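Local coordinates for D-glycero-D-manno-heptose 1-phosphate kinase (Bacteroides thetaiotaomicron, PDB 3K85), which probably transfers phosphate from ATP to a sugar phosphate, acting as a small-molecule kinase of the GHMP family, at residues L80-I88 against S116-F127; D137-E148 against G157-F166. All coordinates share one frame; numbering follows the deposited sequence.

Contact 1 (L80-I88 against S116-F127)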
# COMPACT_ATOMS: atom_id res chain seq x y z
N LEU A 80 27.06 17.55 0.34
CA LEU A 80 25.85 16.99 -0.24
C LEU A 80 25.50 17.59 -1.59
O LEU A 80 25.24 16.86 -2.55
CB LEU A 80 24.69 17.19 0.73
CG LEU A 80 24.45 16.07 1.76
CD1 LEU A 80 25.75 15.44 2.18
CD2 LEU A 80 23.71 16.65 2.94
N ILE A 81 25.50 18.91 -1.68
CA ILE A 81 25.20 19.59 -2.93
C ILE A 81 26.27 19.27 -3.97
O ILE A 81 25.98 18.98 -5.14
CB ILE A 81 25.16 21.11 -2.74
CG1 ILE A 81 23.92 21.49 -1.92
CG2 ILE A 81 25.19 21.82 -4.08
CD1 ILE A 81 23.79 22.97 -1.69
N LYS A 82 27.53 19.35 -3.55
CA LYS A 82 28.64 19.07 -4.44
C LYS A 82 28.60 17.61 -4.91
O LYS A 82 28.79 17.33 -6.09
CB LYS A 82 29.96 19.40 -3.72
CG LYS A 82 30.11 20.90 -3.46
CD LYS A 82 31.30 21.21 -2.56
CE LYS A 82 31.44 22.71 -2.35
NZ LYS A 82 32.55 23.03 -1.42
N GLY A 83 28.33 16.70 -3.98
CA GLY A 83 28.24 15.29 -4.36
C GLY A 83 27.18 15.06 -5.43
O GLY A 83 27.43 14.41 -6.46
N VAL A 84 25.98 15.59 -5.21
CA VAL A 84 24.90 15.42 -6.17
C VAL A 84 25.26 16.06 -7.49
O VAL A 84 25.16 15.43 -8.54
CB VAL A 84 23.59 16.04 -5.66
CG1 VAL A 84 22.50 15.86 -6.70
CG2 VAL A 84 23.19 15.37 -4.35
N TYR A 85 25.67 17.33 -7.45
CA TYR A 85 26.04 18.03 -8.66
C TYR A 85 27.11 17.28 -9.46
O TYR A 85 27.03 17.17 -10.69
CB TYR A 85 26.55 19.43 -8.34
CG TYR A 85 27.08 20.14 -9.55
CD1 TYR A 85 26.21 20.65 -10.50
CD2 TYR A 85 28.45 20.26 -9.78
CE1 TYR A 85 26.68 21.25 -11.66
CE2 TYR A 85 28.94 20.85 -10.94
CZ TYR A 85 28.05 21.34 -11.88
OH TYR A 85 28.50 21.90 -13.05
N ASN A 86 28.13 16.75 -8.77
CA ASN A 86 29.20 16.03 -9.47
C ASN A 86 28.67 14.76 -10.14
O ASN A 86 28.90 14.52 -11.34
CB ASN A 86 30.34 15.69 -8.51
CG ASN A 86 31.12 16.93 -8.06
OD1 ASN A 86 31.19 17.93 -8.78
ND2 ASN A 86 31.73 16.86 -6.89
N ARG A 87 27.97 13.95 -9.35
CA ARG A 87 27.39 12.69 -9.80
C ARG A 87 26.51 12.89 -11.02
O ARG A 87 26.58 12.09 -11.96
CB ARG A 87 26.57 12.07 -8.67
CG ARG A 87 26.32 10.58 -8.81
CD ARG A 87 27.58 9.78 -8.48
NE ARG A 87 27.26 8.40 -8.13
CZ ARG A 87 26.77 7.52 -8.99
NH1 ARG A 87 26.57 7.88 -10.25
NH2 ARG A 87 26.47 6.29 -8.59
N ILE A 88 25.69 13.94 -11.02
CA ILE A 88 24.79 14.21 -12.15
C ILE A 88 25.58 14.67 -13.37
O ILE A 88 25.23 14.34 -14.51
CB ILE A 88 23.70 15.31 -11.81
CG1 ILE A 88 22.74 14.81 -10.73
CG2 ILE A 88 22.88 15.64 -13.05
CD1 ILE A 88 22.03 13.52 -11.09
N SER A 116 20.22 13.81 6.44
CA SER A 116 21.16 13.76 5.33
C SER A 116 20.60 13.09 4.07
O SER A 116 20.60 13.67 2.99
CB SER A 116 22.44 13.04 5.79
OG SER A 116 23.47 13.14 4.83
N SER A 117 20.12 11.87 4.22
CA SER A 117 19.57 11.15 3.07
C SER A 117 18.37 11.90 2.49
O SER A 117 18.21 12.00 1.27
CB SER A 117 19.16 9.75 3.50
OG SER A 117 20.26 9.07 4.10
N THR A 118 17.53 12.45 3.35
CA THR A 118 16.37 13.19 2.89
C THR A 118 16.83 14.36 2.03
O THR A 118 16.28 14.59 0.95
CB THR A 118 15.53 13.70 4.06
OG1 THR A 118 14.83 12.60 4.65
CG2 THR A 118 14.52 14.74 3.61
N MSE A 119 17.86 15.08 2.49
CA MSE A 119 18.36 16.23 1.74
C MSE A 119 18.98 15.85 0.39
O MSE A 119 18.81 16.57 -0.60
CB MSE A 119 19.38 17.02 2.57
CG MSE A 119 20.02 18.19 1.79
SE MSE A 119 18.75 19.50 1.08
CE MSE A 119 18.22 20.25 2.80
N VAL A 120 19.72 14.74 0.36
CA VAL A 120 20.33 14.27 -0.89
C VAL A 120 19.20 13.97 -1.89
O VAL A 120 19.26 14.36 -3.05
CB VAL A 120 21.17 12.98 -0.67
CG1 VAL A 120 21.57 12.37 -2.01
CG2 VAL A 120 22.42 13.30 0.15
N VAL A 121 18.15 13.29 -1.42
CA VAL A 121 17.01 12.99 -2.29
C VAL A 121 16.40 14.29 -2.79
O VAL A 121 16.16 14.46 -3.98
CB VAL A 121 15.92 12.18 -1.53
CG1 VAL A 121 14.68 11.97 -2.44
CG2 VAL A 121 16.50 10.83 -1.08
N CYS A 122 16.16 15.22 -1.87
CA CYS A 122 15.59 16.51 -2.24
C CYS A 122 16.43 17.19 -3.31
O CYS A 122 15.91 17.64 -4.33
CB CYS A 122 15.49 17.41 -0.99
SG CYS A 122 14.77 19.01 -1.35
N ILE A 123 17.74 17.27 -3.08
CA ILE A 123 18.61 17.90 -4.06
C ILE A 123 18.51 17.17 -5.40
O ILE A 123 18.41 17.80 -6.46
CB ILE A 123 20.08 17.91 -3.58
CG1 ILE A 123 20.19 18.74 -2.30
CG2 ILE A 123 20.97 18.49 -4.66
CD1 ILE A 123 21.56 18.68 -1.67
N LEU A 124 18.53 15.84 -5.35
CA LEU A 124 18.41 15.04 -6.57
C LEU A 124 17.12 15.39 -7.30
O LEU A 124 17.10 15.58 -8.53
CB LEU A 124 18.42 13.55 -6.22
CG LEU A 124 19.79 12.89 -6.35
CD1 LEU A 124 19.78 11.50 -5.75
CD2 LEU A 124 20.17 12.83 -7.83
N LYS A 125 16.04 15.47 -6.55
CA LYS A 125 14.75 15.81 -7.13
C LYS A 125 14.80 17.16 -7.83
O LYS A 125 14.21 17.32 -8.91
CB LYS A 125 13.66 15.79 -6.06
CG LYS A 125 12.74 14.57 -6.15
CD LYS A 125 12.06 14.53 -7.52
CE LYS A 125 10.98 13.47 -7.58
NZ LYS A 125 11.49 12.16 -7.10
N ALA A 126 15.49 18.13 -7.24
CA ALA A 126 15.56 19.44 -7.89
C ALA A 126 16.29 19.27 -9.22
O ALA A 126 15.82 19.77 -10.23
CB ALA A 126 16.29 20.44 -7.01
N PHE A 127 17.41 18.56 -9.21
CA PHE A 127 18.16 18.33 -10.45
C PHE A 127 17.33 17.56 -11.48
O PHE A 127 17.30 17.93 -12.66
CB PHE A 127 19.49 17.60 -10.18
CG PHE A 127 20.61 18.52 -9.75
CD1 PHE A 127 21.25 19.34 -10.67
CD2 PHE A 127 21.00 18.59 -8.41
CE1 PHE A 127 22.27 20.21 -10.27
CE2 PHE A 127 22.01 19.46 -8.00
CZ PHE A 127 22.64 20.27 -8.94

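Contact 2 (D137-E148 against G157-F166)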
# COMPACT_ATOMS: atom_id res chain seq x y z
N ASP A 137 11.47 6.63 -8.69
CA ASP A 137 11.66 6.30 -7.29
C ASP A 137 12.84 5.37 -7.05
O ASP A 137 13.82 5.77 -6.41
CB ASP A 137 10.41 5.67 -6.69
CG ASP A 137 9.23 6.60 -6.70
OD1 ASP A 137 9.42 7.82 -6.54
OD2 ASP A 137 8.09 6.10 -6.86
N TYR A 138 12.76 4.14 -7.54
CA TYR A 138 13.85 3.20 -7.32
C TYR A 138 15.22 3.73 -7.70
O TYR A 138 16.15 3.63 -6.92
CB TYR A 138 13.56 1.87 -8.04
CG TYR A 138 12.65 0.97 -7.22
CD1 TYR A 138 13.15 0.26 -6.13
CD2 TYR A 138 11.29 0.85 -7.53
CE1 TYR A 138 12.30 -0.56 -5.34
CE2 TYR A 138 10.43 0.04 -6.76
CZ TYR A 138 10.95 -0.66 -5.67
OH TYR A 138 10.12 -1.50 -4.94
N GLU A 139 15.34 4.31 -8.89
CA GLU A 139 16.62 4.86 -9.34
C GLU A 139 17.14 6.00 -8.45
O GLU A 139 18.33 6.08 -8.18
CB GLU A 139 16.51 5.38 -10.77
CG GLU A 139 16.17 4.33 -11.82
CD GLU A 139 14.73 3.83 -11.72
OE1 GLU A 139 13.88 4.53 -11.12
OE2 GLU A 139 14.44 2.74 -12.26
N THR A 140 16.23 6.87 -8.01
CA THR A 140 16.59 8.00 -7.16
C THR A 140 17.12 7.56 -5.80
O THR A 140 18.12 8.09 -5.31
CB THR A 140 15.39 8.94 -6.98
OG1 THR A 140 15.09 9.55 -8.23
CG2 THR A 140 15.67 10.01 -5.95
N SER A 141 16.44 6.60 -5.19
CA SER A 141 16.87 6.11 -3.90
C SER A 141 18.26 5.50 -4.01
O SER A 141 19.16 5.83 -3.24
CB SER A 141 15.90 5.05 -3.39
OG SER A 141 14.57 5.54 -3.46
N ARG A 142 18.43 4.61 -4.97
CA ARG A 142 19.70 3.93 -5.19
C ARG A 142 20.82 4.93 -5.50
O ARG A 142 21.92 4.83 -4.96
CB ARG A 142 19.50 2.91 -6.33
CG ARG A 142 20.72 2.51 -7.14
CD ARG A 142 20.22 1.91 -8.46
NE ARG A 142 21.27 1.60 -9.43
CZ ARG A 142 21.04 1.13 -10.66
NH1 ARG A 142 19.79 0.93 -11.06
NH2 ARG A 142 22.05 0.86 -11.48
N LEU A 143 20.54 5.90 -6.36
CA LEU A 143 21.55 6.89 -6.68
C LEU A 143 21.92 7.71 -5.44
O LEU A 143 23.08 8.10 -5.27
CB LEU A 143 21.06 7.83 -7.78
CG LEU A 143 22.04 8.94 -8.14
CD1 LEU A 143 23.41 8.35 -8.50
CD2 LEU A 143 21.48 9.73 -9.30
N ALA A 144 20.93 7.95 -4.58
CA ALA A 144 21.15 8.73 -3.37
C ALA A 144 22.03 7.95 -2.40
O ALA A 144 22.91 8.52 -1.75
CB ALA A 144 19.81 9.08 -2.71
N TYR A 145 21.77 6.65 -2.29
CA TYR A 145 22.54 5.79 -1.40
C TYR A 145 23.98 5.74 -1.90
O TYR A 145 24.92 5.74 -1.10
CB TYR A 145 21.98 4.38 -1.40
CG TYR A 145 22.73 3.41 -0.52
CD1 TYR A 145 22.52 3.39 0.86
CD2 TYR A 145 23.63 2.50 -1.06
CE1 TYR A 145 23.19 2.48 1.68
CE2 TYR A 145 24.32 1.58 -0.26
CZ TYR A 145 24.09 1.57 1.12
OH TYR A 145 24.74 0.65 1.92
N GLU A 146 24.14 5.71 -3.21
CA GLU A 146 25.48 5.65 -3.78
C GLU A 146 26.28 6.94 -3.63
O GLU A 146 27.48 6.88 -3.37
CB GLU A 146 25.40 5.23 -5.25
CG GLU A 146 25.38 3.71 -5.40
CD GLU A 146 25.25 3.26 -6.84
OE1 GLU A 146 25.99 3.78 -7.70
OE2 GLU A 146 24.42 2.36 -7.10
N ILE A 147 25.62 8.09 -3.77
CA ILE A 147 26.32 9.36 -3.62
C ILE A 147 26.77 9.54 -2.18
O ILE A 147 27.92 9.88 -1.91
CB ILE A 147 25.43 10.55 -3.97
CG1 ILE A 147 25.13 10.58 -5.47
CG2 ILE A 147 26.11 11.85 -3.56
CD1 ILE A 147 24.08 11.61 -5.84
N GLU A 148 25.85 9.30 -1.26
CA GLU A 148 26.11 9.47 0.15
C GLU A 148 27.06 8.43 0.74
O GLU A 148 28.07 8.78 1.35
CB GLU A 148 24.78 9.47 0.90
CG GLU A 148 24.85 9.45 2.42
CD GLU A 148 23.50 9.77 3.06
OE1 GLU A 148 22.46 9.46 2.43
OE2 GLU A 148 23.48 10.31 4.19
N GLY A 157 22.61 2.89 6.97
CA GLY A 157 21.70 1.93 6.34
C GLY A 157 21.13 2.35 5.00
O GLY A 157 21.71 3.16 4.28
N LYS A 158 19.96 1.81 4.65
CA LYS A 158 19.36 2.13 3.36
C LYS A 158 17.93 2.65 3.48
O LYS A 158 17.43 3.31 2.57
CB LYS A 158 19.35 0.88 2.47
CG LYS A 158 20.67 0.10 2.44
CD LYS A 158 20.51 -1.22 1.71
CE LYS A 158 21.76 -2.10 1.81
NZ LYS A 158 22.01 -2.64 3.19
N GLN A 159 17.28 2.37 4.59
CA GLN A 159 15.90 2.80 4.75
C GLN A 159 15.64 4.29 4.49
O GLN A 159 14.63 4.63 3.86
CB GLN A 159 15.37 2.39 6.13
CG GLN A 159 15.93 3.16 7.31
CD GLN A 159 15.09 2.96 8.55
OE1 GLN A 159 13.87 3.10 8.50
NE2 GLN A 159 15.74 2.64 9.67
N ASP A 160 16.55 5.15 4.95
CA ASP A 160 16.42 6.60 4.79
C ASP A 160 16.29 7.09 3.36
O ASP A 160 15.41 7.90 3.06
CB ASP A 160 17.62 7.31 5.42
CG ASP A 160 17.72 7.08 6.91
OD1 ASP A 160 16.86 6.36 7.47
OD2 ASP A 160 18.66 7.63 7.53
N GLN A 161 17.14 6.62 2.47
CA GLN A 161 17.04 7.08 1.08
C GLN A 161 15.70 6.71 0.46
O GLN A 161 15.06 7.53 -0.21
CB GLN A 161 18.18 6.49 0.23
CG GLN A 161 19.56 7.09 0.49
CD GLN A 161 20.26 6.48 1.69
OE1 GLN A 161 19.66 5.77 2.49
NE2 GLN A 161 21.55 6.77 1.82
N TYR A 162 15.26 5.48 0.69
CA TYR A 162 14.01 5.00 0.11
C TYR A 162 12.78 5.67 0.70
O TYR A 162 11.82 5.96 -0.03
CB TYR A 162 13.92 3.48 0.25
CG TYR A 162 14.84 2.73 -0.70
CD1 TYR A 162 14.39 2.35 -1.96
CD2 TYR A 162 16.17 2.49 -0.37
CE1 TYR A 162 15.24 1.75 -2.88
CE2 TYR A 162 17.04 1.88 -1.30
CZ TYR A 162 16.57 1.52 -2.55
OH TYR A 162 17.42 0.99 -3.49
N ALA A 163 12.79 5.91 2.01
CA ALA A 163 11.65 6.55 2.64
C ALA A 163 11.46 7.95 2.03
O ALA A 163 10.36 8.32 1.62
CB ALA A 163 11.87 6.66 4.14
N ALA A 164 12.54 8.70 1.93
CA ALA A 164 12.46 10.05 1.39
C ALA A 164 11.89 10.11 -0.03
O ALA A 164 11.05 10.96 -0.32
CB ALA A 164 13.84 10.70 1.42
N ALA A 165 12.35 9.21 -0.90
CA ALA A 165 11.89 9.21 -2.28
C ALA A 165 10.50 8.62 -2.51
O ALA A 165 9.77 9.06 -3.41
CB ALA A 165 12.92 8.48 -3.18
N PHE A 166 10.13 7.62 -1.70
CA PHE A 166 8.84 6.96 -1.84
C PHE A 166 7.68 7.62 -1.09
O PHE A 166 6.62 7.80 -1.68
CB PHE A 166 8.97 5.49 -1.45
CG PHE A 166 9.64 4.65 -2.50
CD1 PHE A 166 8.88 3.91 -3.42
CD2 PHE A 166 11.03 4.63 -2.61
CE1 PHE A 166 9.51 3.16 -4.42
CE2 PHE A 166 11.67 3.88 -3.60
CZ PHE A 166 10.90 3.14 -4.52

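Contact 1 (L80-I88 against S116-F127)
V84 and L80 are the two knobs that helix 80-88 sets into helix 116-127. V84 sits among V120, I123, L124 and F127. Its CG1 lies anti to the backbone N (chi1 179°), a rotamer that turns this methyl toward F127, 3.6 Å from CD2. The same methyl meets I123 CG2 at 3.7 Å. L80 fills the hole between S116, M119, V120 and I123, with its CG 3.8 Å from V120 CG2. Further aliphatic contacts extend this seam. I123 CD1 meets I81 CG1 at 3.7 Å, the two side chains crossing at about a right angle. I88 CD1 meets L124 CD2 at 3.8 Å.

F127 also makes an apolar contact with Y85. Its CZ meets the edge of the Y85 ring near the ring plane, 3.9 Å from CD1. The Y85 hydroxyl is hydrogen-bonded to M69 O. With an alanine in place of F127, V84 CG1 and the edge of Y85 would probably lose their common neighbour, and a gap is likely to open.

S116 OG lies by L80 CD2 and is hydrogen-bonded to E148. The helix axes cross at -42°, 9.7 Å apart. This is knobs-into-holes packing, a buried contact between two helices in the N-terminal domain of a GHMP kinase, with I81 and M119 also touching strand 99-105.

Contact 2 (D137-E148 against G157-F166)
F166 lays one face of its ring against D137 CB, which is 3.6 Å from the ring centroid. The same ring turns its edge to Y138. F166 CZ stands over the centre of the Y138 face, a T-shaped pair with centroids 5.0 Å apart and planes at 75°. Two residues of the second subunit reach this end: K188 forms a salt bridge to D137 and K248 a cation-pi contact with Y138.

S141 is the central knob, among Q161, Y162, A165 and F166. Its CB sits over the middle of the Y162 ring, 3.4 Å from the centroid, in a CH-pi contact. With OG beside the backbone N (chi1 -51°), the hydroxyl donates to D137 O at 3.1 Å from above the carbonyl plane. That oxygen also accepts from S141 N. The OG lies at the edge of the F166 ring as well, 3.3 Å from CE2.

Q161 is the second knob, among S141, A144, Y145 and E148. A bend at chi2 brings its NE2 to 2.9 Å from E148 OE1, but the geometry does not make a hydrogen bond of this approach. E148 OE1 is probably bonded to S117 OG. Beside Q161, G157 O lies at the edge of the Y145 ring, 3.1 Å from CE1, and K158 CG packs obliquely against that ring.

The helix axes are 8.4 Å apart at 143°. The arrangement is a roughly antiparallel helix pair with knobs-into-holes packing, in the N-terminal domain of the GHMP kinase fold, one end of it reaching the subunit interface.

The centres of contacts 1 and 2 are about 11 Å apart. Along the chain they come in series: helices 79-91 and 115-131 first, then 137-151 and 159-166. All four segments lie within the GHMP kinase N-terminal domain. The two pairs touch directly. R87 of contact 1 makes a salt bridge to E146 of contact 2, with NH2 2.7 Å from OE1, and S117 probably bonds to E148. S117 also packs on D160 and Q161. The four helices therefore form one connected group. Contact 1 is buried and packs on strands 39-47 and 99-105 of the mixed sheet. Contact 2 is partly buried, and touches strand 179-185 and the second subunit.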